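Local coordinates for putative uncharacterized protein PH0242 (Pyrococcus horikoshii, PDB 3VU1), which is the C-terminal globular domain of an archaeal AglB-type oligosaccharyltransferase, a mixed helix-and-sheet core carrying beta-rich insert and peripheral domains, at residues A[11-16]-A[243-248]; A[87-92]-A[211-216]; A[120-125]-A[203-208]; A[170-175]-A[218-223]. All coordinates share one frame; numbering follows the deposited sequence.

Contact 1. Residues A[11-16]-A[243-248]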
loop_
_atom_site.group_PDB
_atom_site.type_symbol
_atom_site.label_atom_id
_atom_site.label_comp_id
_atom_site.label_asym_id
_atom_site.label_seq_id
_atom_site.Cartn_x
_atom_site.Cartn_y
_atom_site.Cartn_z
ATOM N N THR A 11 -11.135 7.458 -18.158
ATOM C CA THR A 11 -10.739 7.485 -16.740
ATOM C C THR A 11 -9.477 6.690 -16.526
ATOM O O THR A 11 -8.664 7.037 -15.662
ATOM C CB THR A 11 -11.803 6.885 -15.810
ATOM O OG1 THR A 11 -12.041 5.516 -16.169
ATOM C CG2 THR A 11 -13.076 7.657 -15.887
ATOM N N GLY A 12 -9.334 5.617 -17.308
ATOM C CA GLY A 12 -8.188 4.720 -17.213
ATOM C C GLY A 12 -8.613 3.330 -16.791
ATOM O O GLY A 12 -7.895 2.361 -17.024
ATOM N N TRP A 13 -9.803 3.224 -16.206
ATOM C CA TRP A 13 -10.265 1.949 -15.634
ATOM C C TRP A 13 -10.413 0.816 -16.591
ATOM O O TRP A 13 -10.122 -0.338 -16.251
ATOM C CB TRP A 13 -11.579 2.145 -14.863
ATOM C CG TRP A 13 -11.340 2.666 -13.483
ATOM C CD1 TRP A 13 -11.355 3.994 -13.042
ATOM C CD2 TRP A 13 -10.994 1.878 -12.312
ATOM N NE1 TRP A 13 -11.078 4.074 -11.690
ATOM C CE2 TRP A 13 -10.831 2.835 -11.197
ATOM C CE3 TRP A 13 -10.835 0.534 -12.073
ATOM C CZ2 TRP A 13 -10.514 2.423 -9.927
ATOM C CZ3 TRP A 13 -10.518 0.125 -10.772
ATOM C CH2 TRP A 13 -10.366 1.040 -9.732
ATOM N N GLU A 14 -10.910 1.118 -17.786
ATOM C CA GLU A 14 -11.140 0.069 -18.778
ATOM C C GLU A 14 -9.801 -0.508 -19.201
ATOM O O GLU A 14 -9.660 -1.738 -19.283
ATOM C CB GLU A 14 -11.927 0.585 -19.981
ATOM C CG GLU A 14 -13.143 1.417 -19.596
ATOM C CD GLU A 14 -14.113 1.646 -20.736
ATOM O OE1 GLU A 14 -13.708 1.688 -21.939
ATOM O OE2 GLU A 14 -15.305 1.802 -20.415
ATOM N N GLN A 15 -8.818 0.379 -19.415
ATOM C CA GLN A 15 -7.478 -0.032 -19.788
ATOM C C GLN A 15 -6.763 -0.794 -18.676
ATOM O O GLN A 15 -6.015 -1.747 -18.929
ATOM C CB GLN A 15 -6.639 1.171 -20.195
ATOM C CG GLN A 15 -7.060 1.797 -21.503
ATOM C CD GLN A 15 -8.346 2.614 -21.382
ATOM O OE1 GLN A 15 -8.702 3.125 -20.308
ATOM N NE2 GLN A 15 -9.046 2.734 -22.483
ATOM N N ALA A 16 -6.982 -0.360 -17.441
ATOM C CA ALA A 16 -6.321 -0.965 -16.286
ATOM C C ALA A 16 -6.804 -2.370 -16.054
ATOM O O ALA A 16 -5.996 -3.263 -15.832
ATOM C CB ALA A 16 -6.501 -0.111 -15.038
ATOM N N GLY A 243 -4.718 7.259 -18.188
ATOM C CA GLY A 243 -5.696 8.229 -17.747
ATOM C C GLY A 243 -5.399 8.640 -16.326
ATOM O O GLY A 243 -4.303 9.136 -16.037
ATOM N N SER A 244 -6.367 8.411 -15.441
ATOM C CA SER A 244 -6.247 8.763 -14.032
ATOM C C SER A 244 -6.079 7.517 -13.144
ATOM O O SER A 244 -6.430 7.557 -11.968
ATOM C CB SER A 244 -7.505 9.468 -13.596
ATOM O OG SER A 244 -7.667 10.691 -14.254
ATOM N N VAL A 245 -5.580 6.416 -13.703
ATOM C CA VAL A 245 -5.411 5.212 -12.942
ATOM C C VAL A 245 -3.940 4.772 -12.966
ATOM O O VAL A 245 -3.338 4.618 -14.041
ATOM C CB VAL A 245 -6.277 4.047 -13.486
ATOM C CG1 VAL A 245 -5.934 2.748 -12.792
ATOM C CG2 VAL A 245 -7.763 4.316 -13.326
ATOM N N ILE A 246 -3.370 4.556 -11.776
ATOM C CA ILE A 246 -2.064 3.938 -11.641
ATOM C C ILE A 246 -2.240 2.601 -10.906
ATOM O O ILE A 246 -2.823 2.553 -9.813
ATOM C CB ILE A 246 -1.082 4.854 -10.863
ATOM C CG1 ILE A 246 -1.154 6.313 -11.402
ATOM C CG2 ILE A 246 0.313 4.249 -10.916
ATOM C CD1 ILE A 246 -0.386 7.400 -10.658
ATOM N N VAL A 247 -1.741 1.521 -11.506
ATOM C CA VAL A 247 -1.692 0.208 -10.848
ATOM C C VAL A 247 -0.339 0.000 -10.189
ATOM O O VAL A 247 0.679 -0.050 -10.877
ATOM C CB VAL A 247 -1.899 -0.921 -11.887
ATOM C CG1 VAL A 247 -1.845 -2.310 -11.250
ATOM C CG2 VAL A 247 -3.208 -0.708 -12.612
ATOM N N TYR A 248 -0.327 -0.135 -8.870
ATOM C CA TYR A 248 0.905 -0.404 -8.114
ATOM C C TYR A 248 0.977 -1.847 -7.695
ATOM O O TYR A 248 0.003 -2.383 -7.186
ATOM C CB TYR A 248 0.930 0.440 -6.885
ATOM C CG TYR A 248 1.214 1.900 -7.148
ATOM C CD1 TYR A 248 0.176 2.824 -7.201
ATOM C CD2 TYR A 248 2.539 2.367 -7.345
ATOM C CE1 TYR A 248 0.431 4.168 -7.406
ATOM C CE2 TYR A 248 2.811 3.707 -7.588
ATOM C CZ TYR A 248 1.756 4.603 -7.594
ATOM O OH TYR A 248 1.988 5.937 -7.806
#
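Val245 fills the angle between the first turn of the helix that starts at Trp13 and the strand on which it sits. Its CB lies 4.1 Å from Gly12 C, and the two methyls part from there. CG1, anti to the backbone N (chi1 172°), meets CB of Ala16 at 3.7 Å. CG2 stands beside the backbone N and meets the indole of Trp13: it lies over one face of the five-membered ring, 3.7 Å from the ring centroid and 14° off the ring normal, a CH-pi contact with CD1 and NE1 as the nearest ring atoms. Two residues on, CG2 of Val247 reaches CB of Ala16 at 4.1 Å, so the alanine methyl touches both valines. The layout is a helix start laid against a four-stranded mixed sheet, in which strand 245-250 runs between strands 86-90 and 236-242. Gly12 is the N-cap residue, with a positive phi that glycine readily takes, and Thr11 closes an ST turn over it: OG1 of Thr11 accepts the N-H of Trp13, with OG1 to N 3.2 Å. The carbonyl oxygen of Thr11 takes the N-H of Ser244 (Ser244 N to Thr11 O 2.7 Å) in a fairly straight bond, 158° at the hydrogen, with the donor above the carbonyl plane. Ser244 CB lies 3.4 Å from Thr11 O. Elsewhere the Trp13 indole stacks with Tyr36 and meets Tyr90 and Trp34 edge-to-face.

Contact 2. Residues A[87-92]-A[211-216]; sequences FIIYLN and SNFVKL
Ile89 and Leu216 mark the approach of strand 87-90 to helix 212-216, two segments whose axes pass 9.3 Å apart and run nearly perpendicular, at 84°. Ile89 touches the helix with both branches: CG1 lies 4.2 Å from CB of Leu216, while CG2 comes within 4.1 Å of the Leu216 backbone O and also meets CE2 of Phe213. That carbonyl has a polar partner of its own, since the hydroxyl of Tyr248 is hydrogen-bonded to it. Phe213 leaves the helix with CG anti to the backbone N (chi1 173°), and its ring is edge-on to the place where the strand ends. Phe213 CE2 lies 3.5 Å from the backbone O of Tyr90. Phe213 CZ lies 4.0 Å from the backbone O of Leu91. Both oxygens are near the ring plane, so the slightly positive C-H rim faces two carbonyls. The Tyr90 side chain points away from the helix, and its OH accepts an N-H from ND2 of Asn92 (2.8 Å). Phe67 and Leu68 of helix 60-69 border the contact through Leu216 and Ile89. The whole is plain alpha/beta layer packing: helix 212-218 lies across strand 86-90 of the mixed sheet, and helix 60-69 packs beside it on the Ile89 side.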
loop_
_atom_site.group_PDB
_atom_site.type_symbol
_atom_site.label_atom_id
_atom_site.label_comp_id
_atom_site.label_asym_id
_atom_site.label_seq_id
_atom_site.Cartn_x
_atom_site.Cartn_y
_atom_site.Cartn_z
ATOM N N PHE A 87 -2.478 -2.667 -5.949
ATOM C CA PHE A 87 -3.258 -1.640 -5.356
ATOM C C PHE A 87 -3.458 -0.586 -6.430
ATOM O O PHE A 87 -2.490 -0.035 -6.974
ATOM C CB PHE A 87 -2.550 -1.051 -4.134
ATOM C CG PHE A 87 -3.459 -0.244 -3.262
ATOM C CD1 PHE A 87 -3.788 -0.685 -1.994
ATOM C CD2 PHE A 87 -4.044 0.929 -3.731
ATOM C CE1 PHE A 87 -4.650 0.046 -1.193
ATOM C CE2 PHE A 87 -4.915 1.659 -2.936
ATOM C CZ PHE A 87 -5.215 1.215 -1.657
ATOM N N ILE A 88 -4.723 -0.296 -6.710
ATOM C CA ILE A 88 -5.079 0.641 -7.758
ATOM C C ILE A 88 -5.370 2.023 -7.198
ATOM O O ILE A 88 -6.237 2.204 -6.329
ATOM C CB ILE A 88 -6.280 0.148 -8.553
ATOM C CG1 ILE A 88 -5.933 -1.189 -9.188
ATOM C CG2 ILE A 88 -6.627 1.170 -9.598
ATOM C CD1 ILE A 88 -7.134 -1.932 -9.764
ATOM N N ILE A 89 -4.631 2.999 -7.699
ATOM C CA ILE A 89 -4.772 4.362 -7.240
ATOM C C ILE A 89 -5.455 5.145 -8.338
ATOM O O ILE A 89 -5.105 5.040 -9.521
ATOM C CB ILE A 89 -3.419 4.952 -6.867
ATOM C CG1 ILE A 89 -2.900 4.239 -5.616
ATOM C CG2 ILE A 89 -3.510 6.456 -6.684
ATOM C CD1 ILE A 89 -3.616 4.567 -4.312
ATOM N N TYR A 90 -6.453 5.911 -7.935
ATOM C CA TYR A 90 -7.315 6.597 -8.863
ATOM C C TYR A 90 -7.266 8.084 -8.556
ATOM O O TYR A 90 -7.779 8.528 -7.529
ATOM C CB TYR A 90 -8.729 6.035 -8.696
ATOM C CG TYR A 90 -9.752 6.534 -9.693
ATOM C CD1 TYR A 90 -9.377 6.861 -11.001
ATOM C CD2 TYR A 90 -11.101 6.652 -9.340
ATOM C CE1 TYR A 90 -10.304 7.310 -11.911
ATOM C CE2 TYR A 90 -12.041 7.093 -10.252
ATOM C CZ TYR A 90 -11.637 7.417 -11.538
ATOM O OH TYR A 90 -12.542 7.884 -12.467
ATOM N N LEU A 91 -6.661 8.868 -9.443
ATOM C CA LEU A 91 -6.540 10.310 -9.199
ATOM C C LEU A 91 -7.844 11.026 -8.871
ATOM O O LEU A 91 -7.848 12.015 -8.144
ATOM C CB LEU A 91 -5.830 10.998 -10.348
ATOM C CG LEU A 91 -4.300 10.967 -10.204
ATOM C CD1 LEU A 91 -3.733 9.553 -10.352
ATOM C CD2 LEU A 91 -3.711 11.901 -11.238
ATOM N N ASN A 92 -8.963 10.509 -9.358
ATOM C CA ASN A 92 -10.251 11.151 -9.101
ATOM C C ASN A 92 -10.770 10.962 -7.694
ATOM O O ASN A 92 -11.737 11.626 -7.306
ATOM C CB ASN A 92 -11.262 10.683 -10.118
ATOM C CG ASN A 92 -10.936 11.198 -11.503
ATOM O OD1 ASN A 92 -10.327 12.260 -11.628
ATOM N ND2 ASN A 92 -11.309 10.439 -12.556
ATOM N N SER A 211 -0.279 12.618 3.184
ATOM C CA SER A 211 -0.965 11.327 3.096
ATOM C C SER A 211 -0.371 10.496 1.974
ATOM O O SER A 211 0.083 11.046 0.961
ATOM C CB SER A 211 -2.460 11.557 2.811
ATOM O OG SER A 211 -2.639 12.267 1.580
ATOM N N ASN A 212 -0.414 9.178 2.126
ATOM C CA ASN A 212 0.012 8.267 1.084
ATOM C C ASN A 212 -0.714 8.429 -0.261
ATOM O O ASN A 212 -0.119 8.202 -1.314
ATOM C CB ASN A 212 -0.124 6.843 1.580
ATOM C CG ASN A 212 0.884 6.503 2.668
ATOM O OD1 ASN A 212 1.966 7.072 2.730
ATOM N ND2 ASN A 212 0.513 5.587 3.551
ATOM N N PHE A 213 -1.998 8.792 -0.247
ATOM C CA PHE A 213 -2.701 9.010 -1.501
ATOM C C PHE A 213 -2.062 10.141 -2.324
ATOM O O PHE A 213 -1.850 9.999 -3.523
ATOM C CB PHE A 213 -4.159 9.343 -1.252
ATOM C CG PHE A 213 -4.906 9.756 -2.494
ATOM C CD1 PHE A 213 -5.328 11.071 -2.666
ATOM C CD2 PHE A 213 -5.195 8.844 -3.480
ATOM C CE1 PHE A 213 -6.028 11.471 -3.802
ATOM C CE2 PHE A 213 -5.902 9.228 -4.628
ATOM C CZ PHE A 213 -6.316 10.536 -4.793
ATOM N N VAL A 214 -1.781 11.264 -1.666
ATOM C CA VAL A 214 -1.123 12.390 -2.294
ATOM C C VAL A 214 0.205 11.945 -2.919
ATOM O O VAL A 214 0.494 12.318 -4.051
ATOM C CB VAL A 214 -0.903 13.525 -1.274
ATOM C CG1 VAL A 214 0.127 14.503 -1.785
ATOM C CG2 VAL A 214 -2.206 14.260 -0.989
ATOM N N LYS A 215 0.989 11.126 -2.204
ATOM C CA LYS A 215 2.257 10.626 -2.721
ATOM C C LYS A 215 2.061 9.774 -3.960
ATOM O O LYS A 215 2.734 9.982 -4.958
ATOM C CB LYS A 215 3.017 9.772 -1.694
ATOM C CG LYS A 215 3.439 10.412 -0.379
ATOM C CD LYS A 215 4.266 9.377 0.407
ATOM C CE LYS A 215 4.527 9.788 1.850
ATOM N NZ LYS A 215 3.337 9.721 2.759
ATOM N N LEU A 216 1.168 8.793 -3.886
ATOM C CA LEU A 216 1.030 7.800 -4.946
ATOM C C LEU A 216 0.151 8.252 -6.111
ATOM O O LEU A 216 0.323 7.762 -7.222
ATOM C CB LEU A 216 0.486 6.479 -4.395
ATOM C CG LEU A 216 1.305 5.712 -3.333
ATOM C CD1 LEU A 216 0.468 4.587 -2.735
ATOM C CD2 LEU A 216 2.632 5.175 -3.857
#

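Contact 3. Residues A[120-125]-A[203-208]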
loop_
_atom_site.group_PDB
_atom_site.type_symbol
_atom_site.label_atom_id
_atom_site.label_comp_id
_atom_site.label_asym_id
_atom_site.label_seq_id
_atom_site.Cartn_x
_atom_site.Cartn_y
_atom_site.Cartn_z
ATOM N N GLY A 120 -18.110 24.253 9.710
ATOM C CA GLY A 120 -16.786 23.751 10.017
ATOM C C GLY A 120 -16.186 22.763 9.044
ATOM O O GLY A 120 -15.015 22.415 9.185
ATOM N N ARG A 121 -16.964 22.300 8.063
ATOM C CA ARG A 121 -16.459 21.355 7.056
ATOM C C ARG A 121 -15.256 21.918 6.314
ATOM O O ARG A 121 -15.129 23.109 6.109
ATOM C CB ARG A 121 -17.533 20.966 6.051
ATOM C CG ARG A 121 -17.075 19.909 5.062
ATOM C CD ARG A 121 -18.121 19.685 3.985
ATOM N NE ARG A 121 -17.871 18.447 3.262
ATOM C CZ ARG A 121 -17.144 18.340 2.143
ATOM N NH1 ARG A 121 -16.611 19.415 1.581
ATOM N NH2 ARG A 121 -16.959 17.136 1.578
ATOM N N VAL A 122 -14.391 21.019 5.897
ATOM C CA VAL A 122 -13.077 21.341 5.380
ATOM C C VAL A 122 -12.915 20.637 4.023
ATOM O O VAL A 122 -13.397 19.510 3.830
ATOM C CB VAL A 122 -12.045 20.872 6.439
ATOM C CG1 VAL A 122 -10.805 20.258 5.834
ATOM C CG2 VAL A 122 -11.721 21.998 7.424
ATOM N N THR A 123 -12.283 21.293 3.063
ATOM C CA THR A 123 -11.981 20.613 1.807
ATOM C C THR A 123 -10.623 19.958 1.910
ATOM O O THR A 123 -9.617 20.667 2.007
ATOM C CB THR A 123 -11.991 21.581 0.612
ATOM O OG1 THR A 123 -13.298 22.146 0.505
ATOM C CG2 THR A 123 -11.668 20.828 -0.703
ATOM N N THR A 124 -10.568 18.628 1.893
ATOM C CA THR A 124 -9.274 17.975 2.127
ATOM C C THR A 124 -8.279 18.059 0.957
ATOM O O THR A 124 -7.066 18.198 1.181
ATOM C CB THR A 124 -9.410 16.526 2.627
ATOM O OG1 THR A 124 -10.253 15.792 1.728
ATOM C CG2 THR A 124 -10.005 16.506 4.061
ATOM N N ILE A 125 -8.802 17.988 -0.272
ATOM C CA ILE A 125 -8.000 18.001 -1.496
ATOM C C ILE A 125 -8.746 18.679 -2.648
ATOM O O ILE A 125 -9.857 18.326 -2.979
ATOM C CB ILE A 125 -7.560 16.581 -1.955
ATOM C CG1 ILE A 125 -6.987 15.794 -0.796
ATOM C CG2 ILE A 125 -6.508 16.672 -3.064
ATOM C CD1 ILE A 125 -6.163 14.609 -1.228
ATOM N N LEU A 203 -3.950 21.367 -3.736
ATOM C CA LEU A 203 -4.253 22.107 -2.521
ATOM C C LEU A 203 -4.770 21.123 -1.458
ATOM O O LEU A 203 -5.889 20.592 -1.576
ATOM C CB LEU A 203 -5.321 23.150 -2.833
ATOM C CG LEU A 203 -5.662 24.187 -1.780
ATOM C CD1 LEU A 203 -4.508 25.158 -1.651
ATOM C CD2 LEU A 203 -6.944 24.937 -2.153
ATOM N N ALA A 204 -3.966 20.860 -0.438
ATOM C CA ALA A 204 -4.316 19.860 0.568
ATOM C C ALA A 204 -4.449 20.454 1.964
ATOM O O ALA A 204 -3.639 21.263 2.396
ATOM C CB ALA A 204 -3.300 18.723 0.572
ATOM N N TYR A 205 -5.484 20.033 2.670
ATOM C CA TYR A 205 -5.676 20.420 4.047
ATOM C C TYR A 205 -4.528 19.829 4.855
ATOM O O TYR A 205 -4.036 18.733 4.557
ATOM C CB TYR A 205 -7.033 19.915 4.515
ATOM C CG TYR A 205 -7.386 20.275 5.919
ATOM C CD1 TYR A 205 -7.546 21.601 6.297
ATOM C CD2 TYR A 205 -7.575 19.288 6.881
ATOM C CE1 TYR A 205 -7.885 21.940 7.593
ATOM C CE2 TYR A 205 -7.915 19.616 8.183
ATOM C CZ TYR A 205 -8.073 20.946 8.525
ATOM O OH TYR A 205 -8.419 21.293 9.807
ATOM N N TYR A 206 -4.086 20.564 5.867
ATOM C CA TYR A 206 -2.795 20.258 6.496
ATOM C C TYR A 206 -2.725 18.847 7.062
ATOM O O TYR A 206 -1.720 18.174 6.897
ATOM C CB TYR A 206 -2.373 21.329 7.526
ATOM C CG TYR A 206 -3.054 21.257 8.871
ATOM C CD1 TYR A 206 -2.398 20.713 9.985
ATOM C CD2 TYR A 206 -4.351 21.730 9.042
ATOM C CE1 TYR A 206 -3.019 20.647 11.230
ATOM C CE2 TYR A 206 -4.976 21.674 10.281
ATOM C CZ TYR A 206 -4.308 21.138 11.373
ATOM O OH TYR A 206 -4.943 21.103 12.604
ATOM N N LYS A 207 -3.814 18.396 7.677
ATOM C CA LYS A 207 -3.881 17.054 8.266
ATOM C C LYS A 207 -3.673 15.900 7.274
ATOM O O LYS A 207 -3.431 14.773 7.674
ATOM C CB LYS A 207 -5.204 16.869 9.018
ATOM C CG LYS A 207 -5.311 17.706 10.287
ATOM C CD LYS A 207 -6.599 17.433 11.038
ATOM C CE LYS A 207 -6.651 18.254 12.319
ATOM N NZ LYS A 207 -7.921 18.002 13.062
ATOM N N VAL A 208 -3.787 16.175 5.984
ATOM C CA VAL A 208 -3.641 15.136 4.984
ATOM C C VAL A 208 -2.666 15.561 3.894
ATOM O O VAL A 208 -2.565 14.892 2.862
ATOM C CB VAL A 208 -4.991 14.712 4.362
ATOM C CG1 VAL A 208 -5.903 14.115 5.411
ATOM C CG2 VAL A 208 -5.678 15.883 3.665
#
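Val122 sets its CG1 methyl over the centre of the Tyr205 ring, 3.4 Å from the centroid and 11° off the normal, a CH-pi contact made face-on. Tyr205 CG is anti to the backbone N (chi1 -178°). CG2 of the same valine follows the ring outward, 3.8 Å from CE1 of Tyr205. This and the backbone pairing beside it make up the close part of the contact. Tyr205 N donates to Thr124 O at 2.8 Å, and CG2 of Val208 packs on that oxygen and on CB of Thr124. Further in, CA of Ile125 faces Leu203 O at 3.3 Å, a CA-H...O contact. The Tyr205 hydroxyl bonds Glu111, which also forms a salt bridge with Lys207. The outward side is looser. Thr123 brings little more than its backbone O, 3.7 Å from CB of Tyr205, and the exposed Tyr206 lies against the other face of the Tyr205 ring through CD2, offset toward the rim. Ile125 and Ala204, CA atoms 4.6 Å apart, form an antiparallel non-hydrogen-bonded pair with both side chains on one face, where Phe213 and Val214 meet Ile125. Strand 125-130 thus enters beside strand 200-205 in the large mixed beta-sheet of the Insert domain.

Contact 4. Residues A[170-175]-A[218-223]; sequences VAFPGN and FGIPTS
Phe172, the residue just before a cis peptide bond to Pro173, meets Pro221, which is itself the centre of an inverse gamma turn. The two side chains reach toward each other tip to tip, and no hydrogen bond crosses between the segments. Phe172 begins the bend that joins strands 168-171 and 176-179, an antiparallel beta hairpin at the edge of the large Insert-domain sheet; residues 219-223 belong to the link between helices 212-218 and 228-235. CG of Phe172 stands anti to the carbonyl carbon (chi1 -65°), and the ring beyond it meets the link. Pro221 CD lies over one face of the ring, offset toward the rim: it is 3.8 Å from the centroid, 27° off the normal, and nearest to CE1 of Phe172 at 3.4 Å. CG of the proline also reaches CE1. Ile220 crosses the phenylalanine at about a right angle and brings CG2 to within 3.8 Å of CE2, while Thr222 places CG2 near the ring plane, 3.9 Å from CZ. The ring is therefore met by three successive residues of the link. Tyr195 of the neighbouring strand touches both Phe172 and Ile220, and its hydroxyl is hydrogen-bonded to OG1 of Thr222. The contact lies at the surface, with Ile220 on its buried side. Within the bend Asn175 N makes a weak bond to Ala171 O, and OD1 of Asn175 approaches CG2 of Thr222 at 4.1 Å.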
loop_
_atom_site.group_PDB
_atom_site.type_symbol
_atom_site.label_atom_id
_atom_site.label_comp_id
_atom_site.label_asym_id
_atom_site.label_seq_id
_atom_site.Cartn_x
_atom_site.Cartn_y
_atom_site.Cartn_z
ATOM N N VAL A 170 5.299 23.489 -2.030
ATOM C CA VAL A 170 6.470 22.782 -2.506
ATOM C C VAL A 170 6.361 22.517 -3.988
ATOM O O VAL A 170 5.441 21.843 -4.453
ATOM C CB VAL A 170 6.762 21.463 -1.746
ATOM C CG1 VAL A 170 8.149 20.960 -2.097
ATOM C CG2 VAL A 170 6.648 21.629 -0.232
ATOM N N ALA A 171 7.324 23.055 -4.726
ATOM C CA ALA A 171 7.380 22.875 -6.166
ATOM C C ALA A 171 8.168 21.617 -6.575
ATOM O O ALA A 171 9.256 21.360 -6.061
ATOM C CB ALA A 171 7.974 24.119 -6.804
ATOM N N PHE A 172 7.609 20.848 -7.502
ATOM C CA PHE A 172 8.310 19.719 -8.113
ATOM C C PHE A 172 8.327 19.773 -9.642
ATOM O O PHE A 172 7.379 20.284 -10.252
ATOM C CB PHE A 172 7.681 18.416 -7.672
ATOM C CG PHE A 172 7.818 18.153 -6.210
ATOM C CD1 PHE A 172 8.958 17.543 -5.710
ATOM C CD2 PHE A 172 6.798 18.513 -5.332
ATOM C CE1 PHE A 172 9.081 17.302 -4.352
ATOM C CE2 PHE A 172 6.918 18.282 -3.976
ATOM C CZ PHE A 172 8.060 17.674 -3.478
ATOM N N PRO A 173 9.411 19.260 -10.271
ATOM C CA PRO A 173 10.665 18.805 -9.654
ATOM C C PRO A 173 11.461 19.924 -8.946
ATOM O O PRO A 173 11.415 21.104 -9.350
ATOM C CB PRO A 173 11.461 18.255 -10.846
ATOM C CG PRO A 173 10.839 18.872 -12.059
ATOM C CD PRO A 173 9.385 18.933 -11.710
ATOM N N GLY A 174 12.170 19.537 -7.883
ATOM C CA GLY A 174 12.943 20.476 -7.090
ATOM C C GLY A 174 12.903 20.178 -5.604
ATOM O O GLY A 174 13.938 20.110 -4.947
ATOM N N ASN A 175 11.706 19.981 -5.071
ATOM C CA ASN A 175 11.498 19.962 -3.617
ATOM C C ASN A 175 11.755 21.358 -3.028
ATOM O O ASN A 175 12.271 21.522 -1.922
ATOM C CB ASN A 175 12.299 18.846 -2.901
ATOM C CG ASN A 175 11.802 18.582 -1.478
ATOM O OD1 ASN A 175 10.587 18.524 -1.214
ATOM N ND2 ASN A 175 12.742 18.424 -0.552
ATOM N N PHE A 218 -0.007 11.497 -7.178
ATOM C CA PHE A 218 0.552 12.641 -7.844
ATOM C C PHE A 218 2.061 12.629 -7.870
ATOM O O PHE A 218 2.649 13.645 -8.143
ATOM C CB PHE A 218 0.042 13.908 -7.168
ATOM C CG PHE A 218 -1.455 13.927 -6.995
ATOM C CD1 PHE A 218 -2.023 13.974 -5.726
ATOM C CD2 PHE A 218 -2.309 13.864 -8.111
ATOM C CE1 PHE A 218 -3.415 13.967 -5.566
ATOM C CE2 PHE A 218 -3.699 13.862 -7.955
ATOM C CZ PHE A 218 -4.254 13.902 -6.678
ATOM N N GLY A 219 2.692 11.486 -7.611
ATOM C CA GLY A 219 4.142 11.435 -7.385
ATOM C C GLY A 219 4.704 12.633 -6.615
ATOM O O GLY A 219 5.556 13.351 -7.136
ATOM N N ILE A 220 4.200 12.882 -5.404
ATOM C CA ILE A 220 4.789 13.870 -4.497
ATOM C C ILE A 220 5.652 13.122 -3.472
ATOM O O ILE A 220 5.139 12.410 -2.612
ATOM C CB ILE A 220 3.722 14.677 -3.716
ATOM C CG1 ILE A 220 2.675 15.305 -4.629
ATOM C CG2 ILE A 220 4.358 15.735 -2.827
ATOM C CD1 ILE A 220 3.207 16.098 -5.791
ATOM N N PRO A 221 6.975 13.281 -3.537
ATOM C CA PRO A 221 7.745 12.491 -2.580
ATOM C C PRO A 221 7.893 13.171 -1.209
ATOM O O PRO A 221 8.987 13.287 -0.706
ATOM C CB PRO A 221 9.109 12.355 -3.274
ATOM C CG PRO A 221 9.225 13.586 -4.113
ATOM C CD PRO A 221 7.837 14.099 -4.408
ATOM N N THR A 222 6.817 13.630 -0.600
ATOM C CA THR A 222 6.969 14.197 0.727
ATOM C C THR A 222 6.330 13.344 1.795
ATOM O O THR A 222 5.314 12.667 1.574
ATOM C CB THR A 222 6.337 15.582 0.871
ATOM O OG1 THR A 222 4.981 15.539 0.377
ATOM C CG2 THR A 222 7.198 16.642 0.170
ATOM N N SER A 223 6.933 13.450 2.970
ATOM C CA SER A 223 6.497 12.803 4.170
ATOM C C SER A 223 6.940 13.693 5.328
ATOM O O SER A 223 7.973 14.332 5.261
ATOM C CB SER A 223 7.154 11.437 4.252
ATOM O OG SER A 223 6.704 10.723 5.361
#

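In the fold
From the N terminus, residues 11-16 open the longest loop, which contact 1 closes at 243-248; the other three contacts all lie within it. Contact 2 starts at 87-92 and closes at 211-216, enclosing contact 3 (120-125 with 203-208). Contact 4 starts at 170-175 and ends at 218-223, so it crosses both contact 2 and contact 3. Contacts 1 and 2 share the core sheet, in which strands 245-250 and 86-90 are neighbours. Contacts 3 and 4 both reach the large Insert-domain sheet. Helix 212-218 follows strand 200-205 of contact 3 in the chain, takes part in contact 2 and leads into contact 4, tying the Insert-domain sheet to the core.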